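Local coordinates for protein winged BEAN albumin 1 (Psophocarpus tetragonolobus, PDB 1WBA) that serves as a 2S seed storage protein and belongs to the leguminous Kunitz-type protease inhibitor family, at residues A[2-6]-A[72-76]; A[28-33]-A[45-51]; A[56-62]-A[77-83]; A[87-93]-A[104-109]. All coordinates share one frame; numbering follows the deposited sequence.

Contact 1: A[2-6]-A[72-76]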
loop_
_atom_site.group_PDB
_atom_site.type_symbol
_atom_site.label_atom_id
_atom_site.label_comp_id
_atom_site.label_asym_id
_atom_site.label_seq_id
_atom_site.Cartn_x
_atom_site.Cartn_y
_atom_site.Cartn_z
ATOM N N ASP A 2 -20.162 0.804 6.012
ATOM C CA ASP A 2 -19.239 1.896 5.602
ATOM C C ASP A 2 -19.344 2.105 4.095
ATOM O O ASP A 2 -19.892 1.262 3.391
ATOM C CB ASP A 2 -17.789 1.558 5.981
ATOM C CG ASP A 2 -17.109 2.687 6.743
ATOM O OD1 ASP A 2 -17.053 3.831 6.221
ATOM O OD2 ASP A 2 -16.641 2.429 7.868
ATOM N N ASP A 3 -18.823 3.230 3.620
ATOM C CA ASP A 3 -18.857 3.570 2.206
ATOM C C ASP A 3 -17.945 2.701 1.362
ATOM O O ASP A 3 -16.888 2.294 1.822
ATOM C CB ASP A 3 -18.411 5.016 2.002
ATOM C CG ASP A 3 -19.388 6.018 2.565
ATOM O OD1 ASP A 3 -20.605 5.733 2.600
ATOM O OD2 ASP A 3 -18.928 7.104 2.968
ATOM N N PRO A 4 -18.375 2.361 0.134
ATOM C CA PRO A 4 -17.514 1.544 -0.714
ATOM C C PRO A 4 -16.425 2.482 -1.251
ATOM O O PRO A 4 -16.623 3.692 -1.302
ATOM C CB PRO A 4 -18.471 1.069 -1.823
ATOM C CG PRO A 4 -19.444 2.189 -1.933
ATOM C CD PRO A 4 -19.696 2.581 -0.497
ATOM N N VAL A 5 -15.250 1.937 -1.539
ATOM C CA VAL A 5 -14.156 2.720 -2.091
ATOM C C VAL A 5 -14.401 2.764 -3.605
ATOM O O VAL A 5 -14.824 1.762 -4.192
ATOM C CB VAL A 5 -12.812 2.033 -1.806
ATOM C CG1 VAL A 5 -11.669 2.813 -2.457
ATOM C CG2 VAL A 5 -12.619 1.894 -0.284
ATOM N N TYR A 6 -14.177 3.916 -4.228
ATOM C CA TYR A 6 -14.398 4.065 -5.666
ATOM C C TYR A 6 -13.110 4.188 -6.445
ATOM O O TYR A 6 -12.147 4.762 -5.940
ATOM C CB TYR A 6 -15.233 5.323 -5.952
ATOM C CG TYR A 6 -16.692 5.146 -5.649
ATOM C CD1 TYR A 6 -17.559 4.591 -6.591
ATOM C CD2 TYR A 6 -17.198 5.461 -4.393
ATOM C CE1 TYR A 6 -18.895 4.344 -6.284
ATOM C CE2 TYR A 6 -18.527 5.222 -4.078
ATOM C CZ TYR A 6 -19.369 4.661 -5.032
ATOM O OH TYR A 6 -20.681 4.429 -4.701
ATOM N N ILE A 72 -14.931 -3.527 -2.080
ATOM C CA ILE A 72 -14.022 -3.091 -1.028
ATOM C C ILE A 72 -14.669 -1.895 -0.373
ATOM O O ILE A 72 -15.117 -0.982 -1.065
ATOM C CB ILE A 72 -12.627 -2.672 -1.595
ATOM C CG1 ILE A 72 -11.946 -3.863 -2.299
ATOM C CG2 ILE A 72 -11.737 -2.102 -0.472
ATOM C CD1 ILE A 72 -11.634 -5.040 -1.387
ATOM N N LEU A 73 -14.756 -1.920 0.955
ATOM C CA LEU A 73 -15.361 -0.832 1.700
ATOM C C LEU A 73 -14.290 -0.140 2.517
ATOM O O LEU A 73 -13.246 -0.727 2.785
ATOM C CB LEU A 73 -16.445 -1.359 2.653
ATOM C CG LEU A 73 -17.596 -2.205 2.095
ATOM C CD1 LEU A 73 -18.542 -2.529 3.237
ATOM C CD2 LEU A 73 -18.329 -1.474 0.980
ATOM N N GLU A 74 -14.566 1.100 2.913
ATOM C CA GLU A 74 -13.636 1.856 3.730
ATOM C C GLU A 74 -13.580 1.192 5.083
ATOM O O GLU A 74 -14.572 0.624 5.550
ATOM C CB GLU A 74 -14.091 3.294 3.867
ATOM C CG GLU A 74 -13.969 4.082 2.599
ATOM C CD GLU A 74 -14.411 5.526 2.779
ATOM O OE1 GLU A 74 -14.217 6.079 3.883
ATOM O OE2 GLU A 74 -14.953 6.099 1.814
ATOM N N ASN A 75 -12.390 1.195 5.670
ATOM C CA ASN A 75 -12.128 0.596 6.980
ATOM C C ASN A 75 -12.193 -0.927 7.066
ATOM O O ASN A 75 -12.133 -1.488 8.158
ATOM C CB ASN A 75 -13.020 1.227 8.048
ATOM C CG ASN A 75 -12.875 2.716 8.089
ATOM O OD1 ASN A 75 -13.803 3.457 7.778
ATOM N ND2 ASN A 75 -11.688 3.170 8.392
ATOM N N MET A 76 -12.311 -1.584 5.919
ATOM C CA MET A 76 -12.357 -3.038 5.823
ATOM C C MET A 76 -10.910 -3.532 5.771
ATOM O O MET A 76 -10.092 -2.919 5.080
ATOM C CB MET A 76 -13.078 -3.410 4.526
ATOM C CG MET A 76 -12.933 -4.884 4.064
ATOM S SD MET A 76 -13.812 -5.230 2.560
ATOM C CE MET A 76 -15.445 -5.247 3.107
HETATM O O HOH W 1 -15.674 6.173 -0.632
#

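Contact 2: A[28-33]-A[45-51]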
loop_
_atom_site.group_PDB
_atom_site.type_symbol
_atom_site.label_atom_id
_atom_site.label_comp_id
_atom_site.label_asym_id
_atom_site.label_seq_id
_atom_site.Cartn_x
_atom_site.Cartn_y
_atom_site.Cartn_z
ATOM N N ALA A 28 2.562 9.744 -9.485
ATOM C CA ALA A 28 3.539 8.667 -9.346
ATOM C C ALA A 28 2.889 7.395 -8.800
ATOM O O ALA A 28 2.001 7.455 -7.951
ATOM C CB ALA A 28 4.693 9.095 -8.446
ATOM N N GLY A 29 3.377 6.253 -9.271
ATOM C CA GLY A 29 2.868 4.978 -8.824
ATOM C C GLY A 29 3.772 4.278 -7.815
ATOM O O GLY A 29 4.764 4.840 -7.318
ATOM N N ILE A 30 3.419 3.030 -7.529
ATOM C CA ILE A 30 4.136 2.176 -6.583
ATOM C C ILE A 30 5.253 1.423 -7.314
ATOM O O ILE A 30 5.034 0.854 -8.387
ATOM C CB ILE A 30 3.173 1.136 -5.926
ATOM C CG1 ILE A 30 1.944 1.837 -5.334
ATOM C CG2 ILE A 30 3.923 0.304 -4.867
ATOM C CD1 ILE A 30 2.277 2.936 -4.344
ATOM N N ASP A 31 6.414 1.341 -6.671
ATOM C CA ASP A 31 7.599 0.705 -7.245
ATOM C C ASP A 31 8.274 -0.144 -6.155
ATOM O O ASP A 31 7.914 -0.053 -4.971
ATOM C CB ASP A 31 8.526 1.838 -7.694
ATOM C CG ASP A 31 9.602 1.412 -8.665
ATOM O OD1 ASP A 31 9.809 0.216 -8.959
ATOM O OD2 ASP A 31 10.254 2.344 -9.154
ATOM N N VAL A 32 9.195 -1.015 -6.564
ATOM C CA VAL A 32 9.930 -1.854 -5.631
ATOM C C VAL A 32 11.399 -1.686 -6.032
ATOM O O VAL A 32 11.774 -1.949 -7.175
ATOM C CB VAL A 32 9.512 -3.340 -5.715
ATOM C CG1 VAL A 32 10.251 -4.134 -4.664
ATOM C CG2 VAL A 32 8.021 -3.494 -5.481
ATOM N N VAL A 33 12.202 -1.173 -5.106
ATOM C CA VAL A 33 13.627 -0.922 -5.334
ATOM C C VAL A 33 14.412 -1.304 -4.087
ATOM O O VAL A 33 13.841 -1.619 -3.047
ATOM C CB VAL A 33 13.933 0.593 -5.627
ATOM C CG1 VAL A 33 13.208 1.068 -6.867
ATOM C CG2 VAL A 33 13.551 1.484 -4.439
ATOM N N SER A 45 12.153 -3.021 -0.988
ATOM C CA SER A 45 11.452 -1.838 -0.498
ATOM C C SER A 45 10.311 -1.336 -1.390
ATOM O O SER A 45 10.502 -1.116 -2.586
ATOM C CB SER A 45 12.463 -0.711 -0.277
ATOM O OG SER A 45 13.463 -1.152 0.609
ATOM N N ILE A 46 9.132 -1.153 -0.796
ATOM C CA ILE A 46 7.983 -0.633 -1.528
ATOM C C ILE A 46 8.058 0.884 -1.390
ATOM O O ILE A 46 8.052 1.417 -0.274
ATOM C CB ILE A 46 6.653 -1.179 -0.957
ATOM C CG1 ILE A 46 6.648 -2.707 -1.072
ATOM C CG2 ILE A 46 5.473 -0.585 -1.721
ATOM C CD1 ILE A 46 5.461 -3.392 -0.436
ATOM N N VAL A 47 8.128 1.581 -2.522
ATOM C CA VAL A 47 8.270 3.029 -2.519
ATOM C C VAL A 47 7.368 3.699 -3.542
ATOM O O VAL A 47 6.736 3.031 -4.362
ATOM C CB VAL A 47 9.741 3.427 -2.903
ATOM C CG1 VAL A 47 10.738 2.729 -2.007
ATOM C CG2 VAL A 47 10.048 3.070 -4.373
ATOM N N LYS A 48 7.285 5.026 -3.457
ATOM C CA LYS A 48 6.545 5.818 -4.439
ATOM C C LYS A 48 7.634 5.996 -5.495
ATOM O O LYS A 48 8.726 6.476 -5.187
ATOM C CB LYS A 48 6.165 7.167 -3.845
ATOM C CG LYS A 48 5.534 8.138 -4.817
ATOM C CD LYS A 48 4.814 9.214 -4.008
ATOM C CE LYS A 48 4.334 10.348 -4.868
ATOM N NZ LYS A 48 5.510 11.070 -5.357
ATOM N N SER A 49 7.350 5.591 -6.723
ATOM C CA SER A 49 8.342 5.646 -7.784
ATOM C C SER A 49 8.908 6.998 -8.162
ATOM O O SER A 49 8.186 7.992 -8.295
ATOM C CB SER A 49 7.816 4.976 -9.050
ATOM O OG SER A 49 8.875 4.714 -9.971
ATOM N N THR A 50 10.221 6.993 -8.372
ATOM C CA THR A 50 10.933 8.170 -8.826
ATOM C C THR A 50 11.457 7.843 -10.229
ATOM O O THR A 50 12.280 8.569 -10.773
ATOM C CB THR A 50 12.106 8.545 -7.865
ATOM O OG1 THR A 50 12.936 7.403 -7.642
ATOM C CG2 THR A 50 11.564 9.020 -6.527
ATOM N N ARG A 51 10.968 6.764 -10.836
ATOM C CA ARG A 51 11.433 6.393 -12.176
ATOM C C ARG A 51 10.314 5.994 -13.131
ATOM O O ARG A 51 10.513 5.199 -14.048
ATOM C CB ARG A 51 12.458 5.265 -12.089
ATOM C CG ARG A 51 11.914 3.981 -11.492
ATOM C CD ARG A 51 12.997 2.912 -11.343
ATOM N NE ARG A 51 12.447 1.702 -10.744
ATOM C CZ ARG A 51 12.887 0.468 -10.951
ATOM N NH1 ARG A 51 13.923 0.238 -11.760
ATOM N NH2 ARG A 51 12.249 -0.543 -10.374
HETATM O O HOH W 2 11.534 4.372 -7.687
#

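Contact 3: A[56-62]-A[77-83]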
loop_
_atom_site.group_PDB
_atom_site.type_symbol
_atom_site.label_atom_id
_atom_site.label_comp_id
_atom_site.label_asym_id
_atom_site.label_seq_id
_atom_site.Cartn_x
_atom_site.Cartn_y
_atom_site.Cartn_z
ATOM N N ALA A 56 0.823 -2.720 -10.645
ATOM C CA ALA A 56 -0.572 -2.986 -10.322
ATOM C C ALA A 56 -0.596 -3.910 -9.113
ATOM O O ALA A 56 0.312 -4.725 -8.927
ATOM C CB ALA A 56 -1.263 -3.654 -11.493
ATOM N N THR A 57 -1.645 -3.793 -8.309
ATOM C CA THR A 57 -1.816 -4.603 -7.117
ATOM C C THR A 57 -3.238 -5.169 -7.018
ATOM O O THR A 57 -4.202 -4.546 -7.484
ATOM C CB THR A 57 -1.616 -3.750 -5.829
ATOM O OG1 THR A 57 -2.353 -2.526 -5.951
ATOM C CG2 THR A 57 -0.153 -3.412 -5.604
ATOM N N SER A 58 -3.361 -6.374 -6.474
ATOM C CA SER A 58 -4.685 -6.945 -6.216
ATOM C C SER A 58 -5.004 -6.469 -4.805
ATOM O O SER A 58 -4.104 -6.415 -3.936
ATOM C CB SER A 58 -4.651 -8.466 -6.210
ATOM O OG SER A 58 -4.176 -8.930 -7.451
ATOM N N ILE A 59 -6.260 -6.099 -4.586
ATOM C CA ILE A 59 -6.713 -5.626 -3.285
ATOM C C ILE A 59 -7.831 -6.589 -2.874
ATOM O O ILE A 59 -8.849 -6.709 -3.567
ATOM C CB ILE A 59 -7.207 -4.161 -3.382
ATOM C CG1 ILE A 59 -6.071 -3.282 -3.922
ATOM C CG2 ILE A 59 -7.677 -3.674 -2.018
ATOM C CD1 ILE A 59 -6.433 -1.864 -4.160
ATOM N N SER A 60 -7.598 -7.323 -1.788
ATOM C CA SER A 60 -8.536 -8.344 -1.312
ATOM C C SER A 60 -8.895 -8.224 0.152
ATOM O O SER A 60 -8.093 -7.762 0.961
ATOM C CB SER A 60 -7.908 -9.733 -1.509
ATOM O OG SER A 60 -7.423 -9.885 -2.832
ATOM N N SER A 61 -10.092 -8.681 0.507
ATOM C CA SER A 61 -10.477 -8.662 1.898
ATOM C C SER A 61 -9.567 -9.678 2.605
ATOM O O SER A 61 -9.220 -10.733 2.055
ATOM C CB SER A 61 -11.953 -9.049 2.071
ATOM O OG SER A 61 -12.238 -10.282 1.448
ATOM N N GLU A 62 -9.114 -9.309 3.793
ATOM C CA GLU A 62 -8.263 -10.175 4.582
ATOM C C GLU A 62 -9.059 -11.427 4.971
ATOM O O GLU A 62 -8.542 -12.533 4.936
ATOM C CB GLU A 62 -7.781 -9.407 5.819
ATOM C CG GLU A 62 -7.179 -10.280 6.881
ATOM C CD GLU A 62 -6.661 -9.504 8.050
ATOM O OE1 GLU A 62 -7.457 -8.959 8.828
ATOM O OE2 GLU A 62 -5.434 -9.448 8.190
ATOM N N ARG A 77 -10.578 -4.559 6.557
ATOM C CA ARG A 77 -9.219 -5.097 6.570
ATOM C C ARG A 77 -8.870 -5.773 5.257
ATOM O O ARG A 77 -9.611 -6.649 4.787
ATOM C CB ARG A 77 -9.012 -6.038 7.759
ATOM C CG ARG A 77 -9.232 -5.338 9.098
ATOM C CD ARG A 77 -9.048 -6.298 10.263
ATOM N NE ARG A 77 -7.644 -6.592 10.558
ATOM C CZ ARG A 77 -6.867 -5.789 11.270
ATOM N NH1 ARG A 77 -7.357 -4.654 11.735
ATOM N NH2 ARG A 77 -5.636 -6.150 11.595
ATOM N N LEU A 78 -7.710 -5.401 4.704
ATOM C CA LEU A 78 -7.254 -5.887 3.408
ATOM C C LEU A 78 -5.873 -6.473 3.372
ATOM O O LEU A 78 -5.018 -6.156 4.202
ATOM C CB LEU A 78 -7.213 -4.721 2.417
ATOM C CG LEU A 78 -8.401 -3.770 2.415
ATOM C CD1 LEU A 78 -8.007 -2.531 1.646
ATOM C CD2 LEU A 78 -9.634 -4.461 1.820
ATOM N N LYS A 79 -5.654 -7.250 2.321
ATOM C CA LYS A 79 -4.373 -7.847 2.007
ATOM C C LYS A 79 -4.090 -7.248 0.628
ATOM O O LYS A 79 -4.992 -7.178 -0.219
ATOM C CB LYS A 79 -4.484 -9.370 1.927
ATOM C CG LYS A 79 -3.203 -10.050 1.457
ATOM C CD LYS A 79 -3.178 -11.536 1.821
ATOM C CE LYS A 79 -2.753 -11.759 3.289
ATOM N NZ LYS A 79 -3.680 -11.184 4.330
ATOM N N ILE A 80 -2.871 -6.746 0.424
ATOM C CA ILE A 80 -2.498 -6.139 -0.850
ATOM C C ILE A 80 -1.300 -6.877 -1.399
ATOM O O ILE A 80 -0.364 -7.157 -0.667
ATOM C CB ILE A 80 -2.168 -4.631 -0.680
ATOM C CG1 ILE A 80 -3.412 -3.881 -0.177
ATOM C CG2 ILE A 80 -1.718 -4.027 -2.004
ATOM C CD1 ILE A 80 -3.211 -2.403 0.101
ATOM N N ASN A 81 -1.345 -7.242 -2.671
ATOM C CA ASN A 81 -0.214 -7.937 -3.268
ATOM C C ASN A 81 0.029 -7.487 -4.698
ATOM O O ASN A 81 -0.897 -7.049 -5.380
ATOM C CB ASN A 81 -0.398 -9.458 -3.190
ATOM C CG ASN A 81 -1.484 -9.985 -4.131
ATOM O OD1 ASN A 81 -1.241 -10.186 -5.318
ATOM N ND2 ASN A 81 -2.669 -10.246 -3.596
ATOM N N PHE A 82 1.283 -7.527 -5.144
ATOM C CA PHE A 82 1.588 -7.130 -6.519
ATOM C C PHE A 82 0.972 -8.143 -7.483
ATOM O O PHE A 82 1.043 -9.348 -7.267
ATOM C CB PHE A 82 3.095 -6.975 -6.719
ATOM C CG PHE A 82 3.656 -5.770 -6.037
ATOM C CD1 PHE A 82 3.422 -4.507 -6.553
ATOM C CD2 PHE A 82 4.378 -5.896 -4.848
ATOM C CE1 PHE A 82 3.890 -3.362 -5.901
ATOM C CE2 PHE A 82 4.853 -4.761 -4.182
ATOM C CZ PHE A 82 4.609 -3.490 -4.708
ATOM N N ALA A 83 0.376 -7.640 -8.548
ATOM C CA ALA A 83 -0.328 -8.488 -9.491
ATOM C C ALA A 83 0.449 -8.881 -10.719
ATOM O O ALA A 83 0.102 -9.839 -11.400
ATOM C CB ALA A 83 -1.632 -7.807 -9.896
HETATM O O HOH W 3 -4.575 -9.262 -2.356
HETATM O O HOH W 4 -4.729 -8.671 10.734
#

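Contact 4: A[87-93]-A[104-109]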
loop_
_atom_site.group_PDB
_atom_site.type_symbol
_atom_site.label_atom_id
_atom_site.label_comp_id
_atom_site.label_asym_id
_atom_site.label_seq_id
_atom_site.Cartn_x
_atom_site.Cartn_y
_atom_site.Cartn_z
ATOM N N HIS A 87 7.154 -8.909 -9.635
ATOM C CA HIS A 87 6.842 -9.306 -8.268
ATOM C C HIS A 87 5.452 -9.882 -8.139
ATOM O O HIS A 87 4.775 -9.666 -7.139
ATOM C CB HIS A 87 6.979 -8.102 -7.337
ATOM C CG HIS A 87 8.265 -7.362 -7.503
ATOM N ND1 HIS A 87 9.478 -7.872 -7.091
ATOM C CD2 HIS A 87 8.542 -6.178 -8.098
ATOM C CE1 HIS A 87 10.447 -7.040 -7.429
ATOM N NE2 HIS A 87 9.901 -6.001 -8.044
ATOM N N LYS A 88 5.059 -10.679 -9.121
ATOM C CA LYS A 88 3.748 -11.279 -9.124
ATOM C C LYS A 88 3.515 -12.102 -7.876
ATOM O O LYS A 88 4.252 -13.035 -7.573
ATOM C CB LYS A 88 3.574 -12.139 -10.375
ATOM C CG LYS A 88 2.125 -12.405 -10.759
ATOM C CD LYS A 88 2.031 -12.916 -12.200
ATOM C CE LYS A 88 2.741 -14.266 -12.358
ATOM N NZ LYS A 88 2.855 -14.755 -13.781
ATOM N N GLY A 89 2.498 -11.719 -7.126
ATOM C CA GLY A 89 2.175 -12.445 -5.924
ATOM C C GLY A 89 2.858 -11.962 -4.663
ATOM O O GLY A 89 2.446 -12.373 -3.591
ATOM N N ASP A 90 3.879 -11.110 -4.759
ATOM C CA ASP A 90 4.545 -10.618 -3.549
ATOM C C ASP A 90 3.558 -9.780 -2.746
ATOM O O ASP A 90 2.902 -8.894 -3.278
ATOM C CB ASP A 90 5.802 -9.806 -3.883
ATOM C CG ASP A 90 6.988 -10.689 -4.203
ATOM O OD1 ASP A 90 7.232 -11.663 -3.459
ATOM O OD2 ASP A 90 7.678 -10.419 -5.200
ATOM N N VAL A 91 3.493 -10.054 -1.454
ATOM C CA VAL A 91 2.562 -9.388 -0.564
ATOM C C VAL A 91 3.183 -8.208 0.163
ATOM O O VAL A 91 4.348 -8.255 0.554
ATOM C CB VAL A 91 2.020 -10.429 0.459
ATOM C CG1 VAL A 91 1.100 -9.780 1.485
ATOM C CG2 VAL A 91 1.289 -11.545 -0.288
ATOM N N TRP A 92 2.407 -7.150 0.358
ATOM C CA TRP A 92 2.901 -5.978 1.081
ATOM C C TRP A 92 2.960 -6.324 2.563
ATOM O O TRP A 92 2.045 -6.966 3.098
ATOM C CB TRP A 92 1.924 -4.816 0.930
ATOM C CG TRP A 92 1.874 -4.156 -0.419
ATOM C CD1 TRP A 92 2.295 -4.661 -1.632
ATOM C CD2 TRP A 92 1.416 -2.827 -0.670
ATOM N NE1 TRP A 92 2.133 -3.705 -2.615
ATOM C CE2 TRP A 92 1.598 -2.576 -2.057
ATOM C CE3 TRP A 92 0.874 -1.819 0.138
ATOM C CZ2 TRP A 92 1.246 -1.350 -2.643
ATOM C CZ3 TRP A 92 0.532 -0.601 -0.444
ATOM C CH2 TRP A 92 0.723 -0.378 -1.825
ATOM N N SER A 93 3.992 -5.861 3.251
ATOM C CA SER A 93 4.097 -6.128 4.675
ATOM C C SER A 93 4.729 -4.931 5.346
ATOM O O SER A 93 5.309 -4.084 4.681
ATOM C CB SER A 93 4.948 -7.384 4.943
ATOM O OG SER A 93 6.340 -7.153 4.757
ATOM N N LEU A 104 7.197 -0.170 4.590
ATOM C CA LEU A 104 6.693 -1.249 3.743
ATOM C C LEU A 104 7.800 -2.013 3.016
ATOM O O LEU A 104 8.657 -1.425 2.358
ATOM C CB LEU A 104 5.665 -0.739 2.725
ATOM C CG LEU A 104 4.429 -0.001 3.240
ATOM C CD1 LEU A 104 3.386 0.030 2.142
ATOM C CD2 LEU A 104 3.869 -0.681 4.445
ATOM N N LYS A 105 7.759 -3.333 3.138
ATOM C CA LYS A 105 8.733 -4.203 2.505
ATOM C C LYS A 105 7.991 -5.384 1.902
ATOM O O LYS A 105 6.846 -5.678 2.282
ATOM C CB LYS A 105 9.710 -4.762 3.552
ATOM C CG LYS A 105 10.527 -3.732 4.339
ATOM C CD LYS A 105 11.621 -3.122 3.474
ATOM C CE LYS A 105 12.716 -2.486 4.343
ATOM N NZ LYS A 105 13.700 -1.766 3.480
ATOM N N LEU A 106 8.634 -6.065 0.963
ATOM C CA LEU A 106 8.038 -7.265 0.389
ATOM C C LEU A 106 8.025 -8.267 1.554
ATOM O O LEU A 106 8.985 -8.343 2.330
ATOM C CB LEU A 106 8.887 -7.807 -0.762
ATOM C CG LEU A 106 8.908 -6.965 -2.042
ATOM C CD1 LEU A 106 9.547 -7.782 -3.145
ATOM C CD2 LEU A 106 7.503 -6.548 -2.444
ATOM N N ALA A 107 6.917 -8.982 1.707
ATOM C CA ALA A 107 6.760 -9.944 2.791
ATOM C C ALA A 107 7.615 -11.187 2.633
ATOM O O ALA A 107 7.952 -11.577 1.512
ATOM C CB ALA A 107 5.302 -10.356 2.901
ATOM N N GLY A 108 7.947 -11.796 3.769
ATOM C CA GLY A 108 8.703 -13.034 3.796
ATOM C C GLY A 108 10.195 -12.952 3.656
ATOM O O GLY A 108 10.837 -13.974 3.463
ATOM N N ARG A 109 10.746 -11.755 3.765
ATOM C CA ARG A 109 12.186 -11.564 3.626
ATOM C C ARG A 109 12.801 -11.138 4.959
ATOM O O ARG A 109 13.813 -11.687 5.377
ATOM C CB ARG A 109 12.489 -10.523 2.542
ATOM C CG ARG A 109 11.604 -10.604 1.298
ATOM C CD ARG A 109 11.808 -11.890 0.519
ATOM N NE ARG A 109 11.756 -11.662 -0.928
ATOM C CZ ARG A 109 10.642 -11.555 -1.657
ATOM N NH1 ARG A 109 9.439 -11.656 -1.096
ATOM N NH2 ARG A 109 10.739 -11.340 -2.967
HETATM O O HOH W 5 5.963 -11.689 -0.518
#

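Contact 1: A[2-6]-A[72-76]
Pro4 and Leu73 form a single beta bridge between two loops, flanked by two nearly straight hydrogen bonds: Glu74 N donates to Asp3 O at 2.8 Å, and Val5 N donates to Ile72 O at 3.0 Å. On one flank, Leu73 lays CD2 against the proline, 3.8 Å from Pro4 CB. The extended Glu74 side chain runs back across the N-terminal segment, its CG 3.9 Å from Val5 CG2 and its OE2 facing Asp3 CB. One water donates to both Glu74 OE2 and Pro4 O, tying the carboxylate to the opposing backbone. Asp3 OD2 and Glu74 OE2 come within 4.3 Å, and the like charges are probably relieved by Lys122, which forms salt bridges with both. A glutamine in place of Glu74 would probably leave Lys122 with one carboxylate fewer to balance its charge. Val5 CG2 also packs 4.1 Å from Ile72 CG2, and both side chains rest on Ile120 of strand 116-122, while Val5 and Glu74 also touch Tyr130 of strand 130-136; the N-terminal arm is thereby fastened to the loop preceding strand 78-82.

Contact 2: A[28-33]-A[45-51]
Asp31 turns its carboxylate to Arg51 with CG anti to the backbone N (chi1 -163°), and Arg51 answers with a chain that leaves between its own N and carbonyl carbon (chi1 62°) and then runs straight out to NE. The guanidinium grips side-on, NE to Asp31 OD2 at 2.8 Å and NH2 to Asp31 OD1 at 2.9 Å, both on syn lone pairs, with the two planes only 9° apart. Each oxygen has another donor: OD1 takes the backbone N-H of Val32, and Ser49 OG reaches OD2 from above the carboxylate plane at 2.9 Å. A water also donates to OD2; together these donors probably hold the carboxylate's rotation. Ser49 OG in turn accepts from Arg51 N in an ST turn, which positions the arginine. Val33 CG1 lies over one guanidinium face, and Val33 CG2 meets Val47 CG2 at 3.8 Å. Between the strands, antiparallel hydrogen-bonded pairs join Asp31 with Val47 and Val33 with Ser45. Apart from this cluster, Ile30 CG2 touches Ile46 CG2 at 3.6 Å. This beta hairpin of the beta-trefoil fold pairs through strand 45-48 with strand 154-159, while Ile30, Val32 and Ile46 all pack on Phe82 of strand 78-82.

Contact 3: A[56-62]-A[77-83]
Ala56 O receives the N-H of Ala83 at 2.9 Å, opening an antiparallel pairing of strands 56-61 and 78-82 within the beta-trefoil fold. Next, Thr57 places CG2 3.9 Å from Phe82 CD1, while its CB meets Ile80 CG2; its hydroxyl turns to Tyr19 O of strand 17-23. Ser58 forms a hydrogen-bonded pair with Asn81, its N donating to Asn81 O at 2.8 Å and its O accepting from Asn81 N. Ile59 lies on the opposite face, in a non-hydrogen-bonded pair with Ile80, and crosses Leu78 with CG2 3.9 Å from Leu78 CD1. Ser60 and Lys79 make the second hydrogen-bonded pair, with Lys79 N donating to Ser60 O at 2.8 Å. A water spans this face, donating to Lys79 O and hydrogen-bonded to Ser60 OG. Beyond Ser61, Glu62 N bonds to Arg77 O, and the two side chains run side by side in the same direction. Glu62 leaves with CG anti to its N (chi1 166°), while Arg77 bends at its third torsion (chi3 77°) to bring NE round to the carboxylate. Arg77 NH2 also reaches Cys135 O. A methionine at Arg77 would probably leave Glu62 OE1 without its salt-bridge partner and Cys135 O without this donor. Arg77 NE meets Glu62 OE1 at 2.9 Å on the syn side, while one water joins Glu62 OE2 to Arg77 NH2.

Contact 4: A[87-93]-A[104-109]
Ser93 and Lys105 form an antiparallel hydrogen-bonded pair in the beta hairpin of strands 92-97 and 103-106, part of the beta-trefoil. Among the backbone bonds, Lys105 N donates to Ser93 O at 3.0 Å, the return bond from Ser93 N to Lys105 O is weak, and Ala107 N bonds to Val91 O at 2.9 Å. Ser93 adds a side-chain bond: OG, set between its own N and carbonyl carbon (chi1 75°), donates to Lys105 O from above the carbonyl plane. Packing contacts follow. Trp92 presents CE3 to Leu104 CD1 at 3.7 Å, and its indole also meets the ring of Phe82. Leu106 spreads its methyls between two side chains, CD1 near His87 ND1 and CD2 3.9 Å from Asp90 CB, while Ala107 CB tucks against Ser93 CB at 3.6 Å. The charged group closes the outer end. Arg109, bent at its second and third torsions, reaches back so that NH1 serves both Asp90 OD1 and Ala107 O, with Leu106 CB over one guanidinium face. A water donates to these same two oxygens and accepts from Val91 N. The salt bridge is slanted: Arg109 NH1 approaches Asp90 OD1 at 3.2 Å, 55° out of the carboxylate plane.

How the contacts relate
Contact 2 is the most buried of the four, whereas contacts 1, 3 and 4 are partly buried. Contacts 2, 3 and 4 converge on Phe82, whose backbone bonds to Gly89 and Asp90. Contacts 2 and 4 also join directly, through Ile46 with Leu104 and Ser45 with Lys105. Contact 1 lies on the opposite side of the chain's centre from 2 and 4, and reaches contact 3 through Ile72 against Leu78. Regular strand pairing dominates contacts 2 and 3, while contact 1 has a single bridge. Arginine-carboxylate pairs mark contacts 2, 3 and 4; contact 1 instead gathers acids around Lys122.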